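PDB 5FFP: immunity 23 family protein, which probably acts as the immunity protein of a contact-dependent growth inhibition system, neutralising the partner CdiA toxin so that the cell that makes both is spared. Local coordinates for residues E108-I112 with I124-K128; L79-A83 with N94-H98; S71-R77 with N130-E136. All coordinates share one frame; numbering follows the deposited sequence.

Interaction 1 (E108-I112 with I124-K128)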
loop_
_atom_site.group_PDB
_atom_site.type_symbol
_atom_site.label_atom_id
_atom_site.label_comp_id
_atom_site.label_asym_id
_atom_site.label_seq_id
_atom_site.Cartn_x
_atom_site.Cartn_y
_atom_site.Cartn_z
ATOM N N GLU A 108 -17.999 -0.020 -1.435
ATOM C CA GLU A 108 -18.960 -0.846 -0.716
ATOM C C GLU A 108 -18.310 -2.094 -0.119
ATOM O O GLU A 108 -18.812 -2.653 0.847
ATOM C CB GLU A 108 -20.078 -1.293 -1.643
ATOM C CG GLU A 108 -21.134 -0.244 -1.856
ATOM C CD GLU A 108 -22.368 -0.860 -2.452
ATOM O OE1 GLU A 108 -22.210 -1.895 -3.146
ATOM O OE2 GLU A 108 -23.478 -0.312 -2.231
ATOM N N GLY A 109 -17.229 -2.563 -0.724
ATOM C CA GLY A 109 -16.543 -3.743 -0.225
ATOM C C GLY A 109 -16.498 -4.913 -1.166
ATOM O O GLY A 109 -16.266 -6.043 -0.733
ATOM N N TYR A 110 -16.728 -4.665 -2.449
ATOM C CA TYR A 110 -16.598 -5.715 -3.444
ATOM C C TYR A 110 -15.234 -5.562 -4.034
ATOM O O TYR A 110 -14.909 -4.544 -4.629
ATOM C CB TYR A 110 -17.674 -5.612 -4.505
ATOM C CG TYR A 110 -19.092 -5.880 -4.000
ATOM C CD1 TYR A 110 -19.554 -7.180 -3.815
ATOM C CD2 TYR A 110 -19.992 -4.830 -3.764
ATOM C CE1 TYR A 110 -20.853 -7.428 -3.385
ATOM C CE2 TYR A 110 -21.303 -5.067 -3.334
ATOM C CZ TYR A 110 -21.727 -6.360 -3.141
ATOM O OH TYR A 110 -23.014 -6.613 -2.705
ATOM N N TYR A 111 -14.417 -6.585 -3.842
ATOM C CA TYR A 111 -13.065 -6.593 -4.364
ATOM C C TYR A 111 -13.024 -7.602 -5.481
ATOM O O TYR A 111 -13.348 -8.771 -5.284
ATOM C CB TYR A 111 -12.079 -6.902 -3.243
ATOM C CG TYR A 111 -11.972 -5.715 -2.287
ATOM C CD1 TYR A 111 -11.243 -4.586 -2.643
ATOM C CD2 TYR A 111 -12.654 -5.699 -1.075
ATOM C CE1 TYR A 111 -11.181 -3.483 -1.811
ATOM C CE2 TYR A 111 -12.584 -4.596 -0.229
ATOM C CZ TYR A 111 -11.843 -3.491 -0.605
ATOM O OH TYR A 111 -11.750 -2.380 0.217
ATOM N N ILE A 112 -12.661 -7.135 -6.668
ATOM C CA ILE A 112 -12.807 -7.929 -7.865
ATOM C C ILE A 112 -11.514 -7.873 -8.623
ATOM O O ILE A 112 -11.060 -6.785 -8.988
ATOM C CB ILE A 112 -13.950 -7.379 -8.728
ATOM C CG1 ILE A 112 -15.278 -7.502 -7.966
ATOM C CG2 ILE A 112 -14.031 -8.138 -10.049
ATOM C CD1 ILE A 112 -16.319 -6.539 -8.464
ATOM N N ILE A 124 -11.954 -12.826 -10.110
ATOM C CA ILE A 124 -12.033 -13.444 -8.801
ATOM C C ILE A 124 -12.565 -12.360 -7.876
ATOM O O ILE A 124 -11.952 -11.314 -7.733
ATOM C CB ILE A 124 -10.633 -13.931 -8.345
ATOM C CG1 ILE A 124 -10.038 -14.847 -9.425
ATOM C CG2 ILE A 124 -10.699 -14.609 -6.966
ATOM C CD1 ILE A 124 -8.786 -15.609 -9.024
ATOM N N TYR A 125 -13.692 -12.630 -7.246
ATOM C CA TYR A 125 -14.438 -11.628 -6.515
ATOM C C TYR A 125 -14.899 -12.189 -5.188
ATOM O O TYR A 125 -15.049 -13.408 -5.008
ATOM C CB TYR A 125 -15.663 -11.223 -7.320
ATOM C CG TYR A 125 -16.607 -12.390 -7.606
ATOM C CD1 TYR A 125 -17.598 -12.744 -6.688
ATOM C CD2 TYR A 125 -16.506 -13.133 -8.788
ATOM C CE1 TYR A 125 -18.440 -13.802 -6.925
ATOM C CE2 TYR A 125 -17.364 -14.197 -9.032
ATOM C CZ TYR A 125 -18.313 -14.534 -8.089
ATOM O OH TYR A 125 -19.180 -15.577 -8.287
ATOM N N GLY A 126 -15.122 -11.283 -4.255
ATOM C CA GLY A 126 -15.738 -11.601 -2.972
ATOM C C GLY A 126 -16.094 -10.299 -2.275
ATOM O O GLY A 126 -15.854 -9.220 -2.804
ATOM N N PHE A 127 -16.669 -10.405 -1.089
ATOM C CA PHE A 127 -17.057 -9.238 -0.310
ATOM C C PHE A 127 -16.167 -9.156 0.932
ATOM O O PHE A 127 -16.165 -10.072 1.747
ATOM C CB PHE A 127 -18.534 -9.347 0.083
ATOM C CG PHE A 127 -19.031 -8.190 0.918
ATOM C CD1 PHE A 127 -19.170 -6.927 0.362
ATOM C CD2 PHE A 127 -19.367 -8.366 2.257
ATOM C CE1 PHE A 127 -19.631 -5.867 1.128
ATOM C CE2 PHE A 127 -19.828 -7.312 3.028
ATOM C CZ PHE A 127 -19.963 -6.061 2.463
ATOM N N LYS A 128 -15.398 -8.071 1.051
ATOM C CA LYS A 128 -14.599 -7.785 2.254
ATOM C C LYS A 128 -13.628 -8.924 2.559
ATOM O O LYS A 128 -12.905 -9.355 1.654
ATOM C CB LYS A 128 -15.506 -7.493 3.451
ATOM C CG LYS A 128 -16.424 -6.285 3.278
ATOM C CD LYS A 128 -15.863 -5.028 3.926
ATOM C CE LYS A 128 -16.935 -3.958 4.048
ATOM N NZ LYS A 128 -16.523 -2.874 4.986
#

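Interaction 2 (L79-A83 with N94-H98)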
loop_
_atom_site.group_PDB
_atom_site.type_symbol
_atom_site.label_atom_id
_atom_site.label_comp_id
_atom_site.label_asym_id
_atom_site.label_seq_id
_atom_site.Cartn_x
_atom_site.Cartn_y
_atom_site.Cartn_z
ATOM N N LEU A 79 -4.918 -12.202 -2.715
ATOM C CA LEU A 79 -4.995 -10.947 -3.460
ATOM C C LEU A 79 -5.311 -9.778 -2.535
ATOM O O LEU A 79 -4.826 -8.657 -2.731
ATOM C CB LEU A 79 -6.045 -11.071 -4.554
ATOM C CG LEU A 79 -5.564 -11.901 -5.746
ATOM C CD1 LEU A 79 -6.751 -12.474 -6.511
ATOM C CD2 LEU A 79 -4.684 -11.052 -6.651
ATOM N N CYS A 80 -6.152 -10.066 -1.538
ATOM C CA CYS A 80 -6.456 -9.147 -0.450
ATOM C C CYS A 80 -5.241 -8.957 0.475
ATOM O O CYS A 80 -5.082 -7.902 1.078
ATOM C CB CYS A 80 -7.666 -9.660 0.337
ATOM S SG CYS A 80 -9.210 -9.655 -0.612
ATOM N N ASN A 81 -4.402 -9.983 0.602
ATOM C CA ASN A 81 -3.109 -9.839 1.265
ATOM C C ASN A 81 -2.203 -8.858 0.555
ATOM O O ASN A 81 -1.558 -8.050 1.198
ATOM C CB ASN A 81 -2.372 -11.169 1.360
ATOM C CG ASN A 81 -2.437 -11.765 2.737
ATOM O OD1 ASN A 81 -1.444 -11.769 3.469
ATOM N ND2 ASN A 81 -3.616 -12.244 3.119
ATOM N N ARG A 82 -2.142 -8.947 -0.768
ATOM C CA ARG A 82 -1.260 -8.085 -1.545
ATOM C C ARG A 82 -1.718 -6.644 -1.518
ATOM O O ARG A 82 -0.894 -5.728 -1.470
ATOM C CB ARG A 82 -1.180 -8.557 -2.991
ATOM C CG ARG A 82 -0.358 -9.815 -3.172
ATOM C CD ARG A 82 -0.247 -10.221 -4.640
ATOM N NE ARG A 82 0.204 -11.610 -4.768
ATOM C CZ ARG A 82 0.460 -12.238 -5.908
ATOM N NH1 ARG A 82 0.330 -11.613 -7.071
ATOM N NH2 ARG A 82 0.847 -13.500 -5.878
ATOM N N ALA A 83 -3.035 -6.464 -1.553
ATOM C CA ALA A 83 -3.649 -5.164 -1.619
ATOM C C ALA A 83 -3.609 -4.450 -0.279
ATOM O O ALA A 83 -3.514 -3.220 -0.225
ATOM C CB ALA A 83 -5.088 -5.319 -2.074
ATOM N N ASN A 94 1.884 -1.776 -1.072
ATOM C CA ASN A 94 0.636 -2.428 -1.467
ATOM C C ASN A 94 0.591 -2.693 -2.979
ATOM O O ASN A 94 1.329 -2.072 -3.754
ATOM C CB ASN A 94 -0.597 -1.615 -1.000
ATOM C CG ASN A 94 -0.769 -0.296 -1.742
ATOM O OD1 ASN A 94 -1.594 0.518 -1.369
ATOM N ND2 ASN A 94 -0.007 -0.086 -2.794
ATOM N N ASP A 95 -0.290 -3.598 -3.379
ATOM C CA ASP A 95 -0.342 -4.076 -4.756
ATOM C C ASP A 95 -1.791 -4.088 -5.224
ATOM O O ASP A 95 -2.608 -4.833 -4.688
ATOM C CB ASP A 95 0.293 -5.475 -4.808
ATOM C CG ASP A 95 0.033 -6.226 -6.113
ATOM O OD1 ASP A 95 -0.799 -5.776 -6.936
ATOM O OD2 ASP A 95 0.660 -7.292 -6.300
ATOM N N PHE A 96 -2.103 -3.226 -6.191
ATOM C CA PHE A 96 -3.438 -3.163 -6.798
ATOM C C PHE A 96 -3.429 -3.604 -8.262
ATOM O O PHE A 96 -4.319 -3.265 -9.029
ATOM C CB PHE A 96 -4.005 -1.734 -6.711
ATOM C CG PHE A 96 -4.342 -1.275 -5.319
ATOM C CD1 PHE A 96 -4.440 -2.165 -4.246
ATOM C CD2 PHE A 96 -4.613 0.075 -5.092
ATOM C CE1 PHE A 96 -4.763 -1.713 -2.973
ATOM C CE2 PHE A 96 -4.948 0.536 -3.819
ATOM C CZ PHE A 96 -5.018 -0.362 -2.755
ATOM N N THR A 97 -2.433 -4.380 -8.640
ATOM C CA THR A 97 -2.240 -4.758 -10.034
ATOM C C THR A 97 -3.469 -5.475 -10.588
ATOM O O THR A 97 -3.926 -5.199 -11.690
ATOM C CB THR A 97 -1.040 -5.701 -10.133
ATOM O OG1 THR A 97 -0.007 -5.233 -9.268
ATOM C CG2 THR A 97 -0.500 -5.763 -11.546
ATOM N N HIS A 98 -4.004 -6.381 -9.780
ATOM C CA HIS A 98 -5.061 -7.271 -10.200
ATOM C C HIS A 98 -6.463 -6.743 -9.895
ATOM O O HIS A 98 -7.444 -7.268 -10.404
ATOM C CB HIS A 98 -4.846 -8.626 -9.543
ATOM C CG HIS A 98 -3.668 -9.351 -10.086
ATOM N ND1 HIS A 98 -3.704 -10.021 -11.283
ATOM C CD2 HIS A 98 -2.406 -9.469 -9.625
ATOM C CE1 HIS A 98 -2.517 -10.542 -11.527
ATOM N NE2 HIS A 98 -1.710 -10.216 -10.537
#

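Interaction 3 (S71-R77 with N130-E136)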
loop_
_atom_site.group_PDB
_atom_site.type_symbol
_atom_site.label_atom_id
_atom_site.label_comp_id
_atom_site.label_asym_id
_atom_site.label_seq_id
_atom_site.Cartn_x
_atom_site.Cartn_y
_atom_site.Cartn_z
ATOM N N SER A 71 -7.503 -22.321 -5.585
ATOM C CA SER A 71 -8.904 -22.135 -5.241
ATOM C C SER A 71 -9.301 -20.659 -5.345
ATOM O O SER A 71 -8.444 -19.782 -5.179
ATOM C CB SER A 71 -9.149 -22.642 -3.812
ATOM O OG SER A 71 -10.468 -22.370 -3.369
ATOM N N PRO A 72 -10.593 -20.375 -5.636
ATOM C CA PRO A 72 -11.101 -18.999 -5.537
ATOM C C PRO A 72 -10.933 -18.441 -4.132
ATOM O O PRO A 72 -10.507 -17.288 -3.966
ATOM C CB PRO A 72 -12.596 -19.138 -5.861
ATOM C CG PRO A 72 -12.904 -20.602 -5.809
ATOM C CD PRO A 72 -11.626 -21.314 -6.117
ATOM N N GLU A 73 -11.255 -19.269 -3.135
ATOM C CA GLU A 73 -11.098 -18.943 -1.701
ATOM C C GLU A 73 -9.674 -18.515 -1.318
ATOM O O GLU A 73 -9.470 -17.500 -0.657
ATOM C CB GLU A 73 -11.539 -20.160 -0.867
ATOM C CG GLU A 73 -11.318 -20.096 0.644
ATOM C CD GLU A 73 -11.985 -21.266 1.373
ATOM O OE1 GLU A 73 -13.135 -21.648 1.028
ATOM O OE2 GLU A 73 -11.356 -21.814 2.308
ATOM N N ASP A 74 -8.692 -19.285 -1.761
ATOM C CA ASP A 74 -7.303 -19.000 -1.425
ATOM C C ASP A 74 -6.772 -17.824 -2.237
ATOM O O ASP A 74 -6.085 -16.966 -1.696
ATOM C CB ASP A 74 -6.422 -20.241 -1.630
ATOM C CG ASP A 74 -6.795 -21.382 -0.696
ATOM O OD1 ASP A 74 -7.988 -21.538 -0.372
ATOM O OD2 ASP A 74 -5.897 -22.136 -0.287
ATOM N N ALA A 75 -7.100 -17.774 -3.526
ATOM C CA ALA A 75 -6.652 -16.675 -4.392
ATOM C C ALA A 75 -7.146 -15.300 -3.886
ATOM O O ALA A 75 -6.370 -14.346 -3.784
ATOM C CB ALA A 75 -7.107 -16.909 -5.825
ATOM N N TYR A 76 -8.432 -15.217 -3.563
ATOM C CA TYR A 76 -9.007 -13.980 -3.033
ATOM C C TYR A 76 -8.333 -13.512 -1.739
ATOM O O TYR A 76 -8.166 -12.318 -1.529
ATOM C CB TYR A 76 -10.501 -14.163 -2.791
ATOM C CG TYR A 76 -11.215 -12.929 -2.277
ATOM C CD1 TYR A 76 -11.490 -11.864 -3.119
ATOM C CD2 TYR A 76 -11.625 -12.843 -0.955
ATOM C CE1 TYR A 76 -12.154 -10.740 -2.656
ATOM C CE2 TYR A 76 -12.282 -11.727 -0.480
ATOM C CZ TYR A 76 -12.537 -10.675 -1.329
ATOM O OH TYR A 76 -13.202 -9.562 -0.866
ATOM N N ARG A 77 -7.953 -14.456 -0.885
ATOM C CA ARG A 77 -7.244 -14.141 0.353
ATOM C C ARG A 77 -5.849 -13.633 0.056
ATOM O O ARG A 77 -5.394 -12.680 0.662
ATOM C CB ARG A 77 -7.140 -15.375 1.245
ATOM C CG ARG A 77 -6.547 -15.091 2.617
ATOM C CD ARG A 77 -6.897 -16.182 3.624
ATOM N NE ARG A 77 -6.413 -17.498 3.195
ATOM C CZ ARG A 77 -7.168 -18.510 2.757
ATOM N NH1 ARG A 77 -8.494 -18.398 2.675
ATOM N NH2 ARG A 77 -6.589 -19.651 2.397
ATOM N N ASN A 130 -14.467 -11.995 3.558
ATOM C CA ASN A 130 -15.153 -13.275 3.426
ATOM C C ASN A 130 -14.563 -14.146 2.300
ATOM O O ASN A 130 -15.160 -14.311 1.243
ATOM C CB ASN A 130 -16.641 -13.022 3.214
ATOM C CG ASN A 130 -17.472 -14.292 3.328
ATOM O OD1 ASN A 130 -16.956 -15.409 3.208
ATOM N ND2 ASN A 130 -18.773 -14.127 3.570
ATOM N N SER A 131 -13.391 -14.721 2.547
ATOM C CA SER A 131 -12.702 -15.547 1.548
ATOM C C SER A 131 -13.415 -16.880 1.270
ATOM O O SER A 131 -13.322 -17.406 0.170
ATOM C CB SER A 131 -11.253 -15.795 1.981
ATOM O OG SER A 131 -10.602 -14.578 2.344
ATOM N N ARG A 132 -14.131 -17.408 2.263
ATOM C CA ARG A 132 -14.969 -18.605 2.089
ATOM C C ARG A 132 -16.006 -18.465 0.959
ATOM O O ARG A 132 -16.090 -19.327 0.081
ATOM C CB ARG A 132 -15.698 -18.917 3.410
ATOM C CG ARG A 132 -14.875 -19.757 4.403
ATOM C CD ARG A 132 -14.965 -21.259 4.117
ATOM N NE ARG A 132 -14.242 -22.146 5.042
ATOM C CZ ARG A 132 -12.916 -22.199 5.222
ATOM N NH1 ARG A 132 -12.099 -21.372 4.574
ATOM N NH2 ARG A 132 -12.402 -23.070 6.083
ATOM N N GLU A 133 -16.759 -17.364 0.983
ATOM C CA GLU A 133 -17.809 -17.084 0.007
ATOM C C GLU A 133 -17.250 -16.437 -1.281
ATOM O O GLU A 133 -18.008 -15.850 -2.037
ATOM C CB GLU A 133 -18.847 -16.100 0.616
ATOM C CG GLU A 133 -20.242 -16.078 -0.003
ATOM C CD GLU A 133 -21.036 -14.765 0.231
ATOM O OE1 GLU A 133 -22.058 -14.742 0.980
ATOM O OE2 GLU A 133 -20.638 -13.733 -0.361
ATOM N N ALA A 134 -15.952 -16.519 -1.554
ATOM C CA ALA A 134 -15.413 -15.927 -2.783
ATOM C C ALA A 134 -15.932 -16.700 -3.988
ATOM O O ALA A 134 -16.577 -17.745 -3.823
ATOM C CB ALA A 134 -13.892 -15.950 -2.756
ATOM N N GLY A 135 -15.679 -16.202 -5.193
ATOM C CA GLY A 135 -16.050 -16.935 -6.401
ATOM C C GLY A 135 -15.276 -16.420 -7.586
ATOM O O GLY A 135 -14.517 -15.489 -7.453
ATOM N N GLU A 136 -15.462 -17.030 -8.750
ATOM C CA GLU A 136 -14.768 -16.583 -9.941
ATOM C C GLU A 136 -15.481 -17.071 -11.154
ATOM O O GLU A 136 -16.270 -18.020 -11.076
ATOM C CB GLU A 136 -13.330 -17.131 -9.987
ATOM C CG GLU A 136 -13.216 -18.636 -10.201
ATOM C CD GLU A 136 -11.847 -19.221 -9.833
ATOM O OE1 GLU A 136 -11.328 -18.920 -8.734
ATOM O OE2 GLU A 136 -11.287 -20.003 -10.652
#

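Interaction 1 (E108-I112 with I124-K128)
F127 sets CG opposite its backbone N (chi1 179°), while Y110 holds CG beside its N and opposite its carbonyl carbon (chi1 -67°); the two rings thereby meet on one face of the sheet. F127 turns an edge to the tyrosine: CD1 stands 4.1 Å from Y110 CE1, above one face of that ring and displaced toward its rim, in an edge-to-face pair with planes 57° apart. On the same face, I112 CG1 lies 3.8 Å from Y125 CB, branched aliphatic bulk against a methylene, with V38 of strand 36-44 beside Y110 and I112. The backbones pair Y111 with G126 through two hydrogen bonds, Y111 N to G126 O and G126 N to Y111 O, both 3.2 Å. A third bond, K128 N to G109 O at 2.8 Å, extends the ladder beyond the strand pairing. Glycine suits position 109 because its positive phi is a backbone conformation that a residue without a side chain adopts easily, and F127 and K128 lie close to it. Y111 points to the opposite face, where its hydroxyl bonds to G90 O of the second subunit. The arrangement is that of an antiparallel beta hairpin, its first strand entered from helix 103-108 through a Schellman motif with G109 as the C' residue.

Interaction 2 (L79-A83 with N94-H98)
A83, the last residue of its helix, fits closely against the loop: its small side chain lets D95 and F96 come right up to the backbone. A83 CA lies 3.3 Å from D95 O in a CH...O contact, and A83 CB meets the edge of the F96 ring in its plane, 3.7 Å from CE1. The one hydrogen bond across the contact, D95 N to R82 O at 2.9 Å, is bent to 132° at the hydrogen, and its donor stands above the carbonyl plane. Deeper in, L79 CD2 packs 3.8 Å from H98 CB, the two side chains crossing at about a right angle.

The polar flank is looser. R82 runs extended beside D95, both pointing the same way, but its CD rather than its guanidinium is nearest the carboxylate, 3.5 Å from OD2; NH1 stays 4.4 Å from D95 OD2, beyond a salt bridge. The arginine instead pairs through NE with E78. D95, with CG anti to N (chi1 167°), uses OD1 to accept from T97 N in an Asx turn and also from T97 OG1, so one carboxylate oxygen takes two donors of the loop. N94 OD1 accepts from N94 N of the second subunit.

Around this junction, L114 O takes the H98 ND1 bond, F113 of strand 110-117 packs on both L79 and H98, and helix 65-69 offers L67 to L79 and R82.

Interaction 3 (S71-R77 with N130-E136)
At the N-cap of the helix, S71 C lies 4.3 Å from E136 OE1, and S71 OG accepts weakly from E73 N. P72 follows, its CB 3.1 Å from E136 OE1, the side chains crossing at about a right angle, while E136 OE2 forms a salt bridge with K122; proline suits the first turn, where its missing N-H costs no helix bond. E73 comes next, its CA 3.3 Å from S131 O in a CH...O contact. With CG trans to the backbone N (chi1 174°) and an extended chain beyond, its carboxylate is carried past S131 to R132, whose chain bends at chi2; E73 OE2 and R132 NH1 form a salt bridge, modelled implausibly short at 2.4 Å, so its exact geometry is doubtful. One turn on, Y76 CB meets A134 CB at 3.8 Å, and ring atom CD2 lies 3.8 Å from S131 CA. Alanine leaves room for this approach, and the Y76 OH hydrogen-bonds to K128 O. R77 closes the series, its CB 3.7 Å from S131 OG and its NH1 beside S131 CB.

The opposing residues S131 to A134 form a type I beta turn, also held by E133 N bonding to N130 OD1. No hydrogen bond joins the two segments, which suggests that the turn is held to the helix mainly by packing around Y76, a CH...O contact and the E73-R132 charge pair, with R132 exposed at the surface.

Overall arrangement
From the N terminus, helix 72-83 is the first element to take part, supplying its opening turns to interaction 3 and its last turn to interaction 2. Interaction 2 closes first, bringing the loop 94-98 back to the helix end. Interaction 1 then opens and closes as the hairpin of strands 110-117 and 120-127. Interaction 3 closes last, when 130-136 returns to the helix start, so it encloses the other two, which follow one another in series without crossing. Interactions 1 and 3 meet through the neighbouring strands 120-127 and 135-140 of one sheet; together the contacts tie helix, loop and three-stranded sheet, with interactions 1 and 2 also reaching the second subunit.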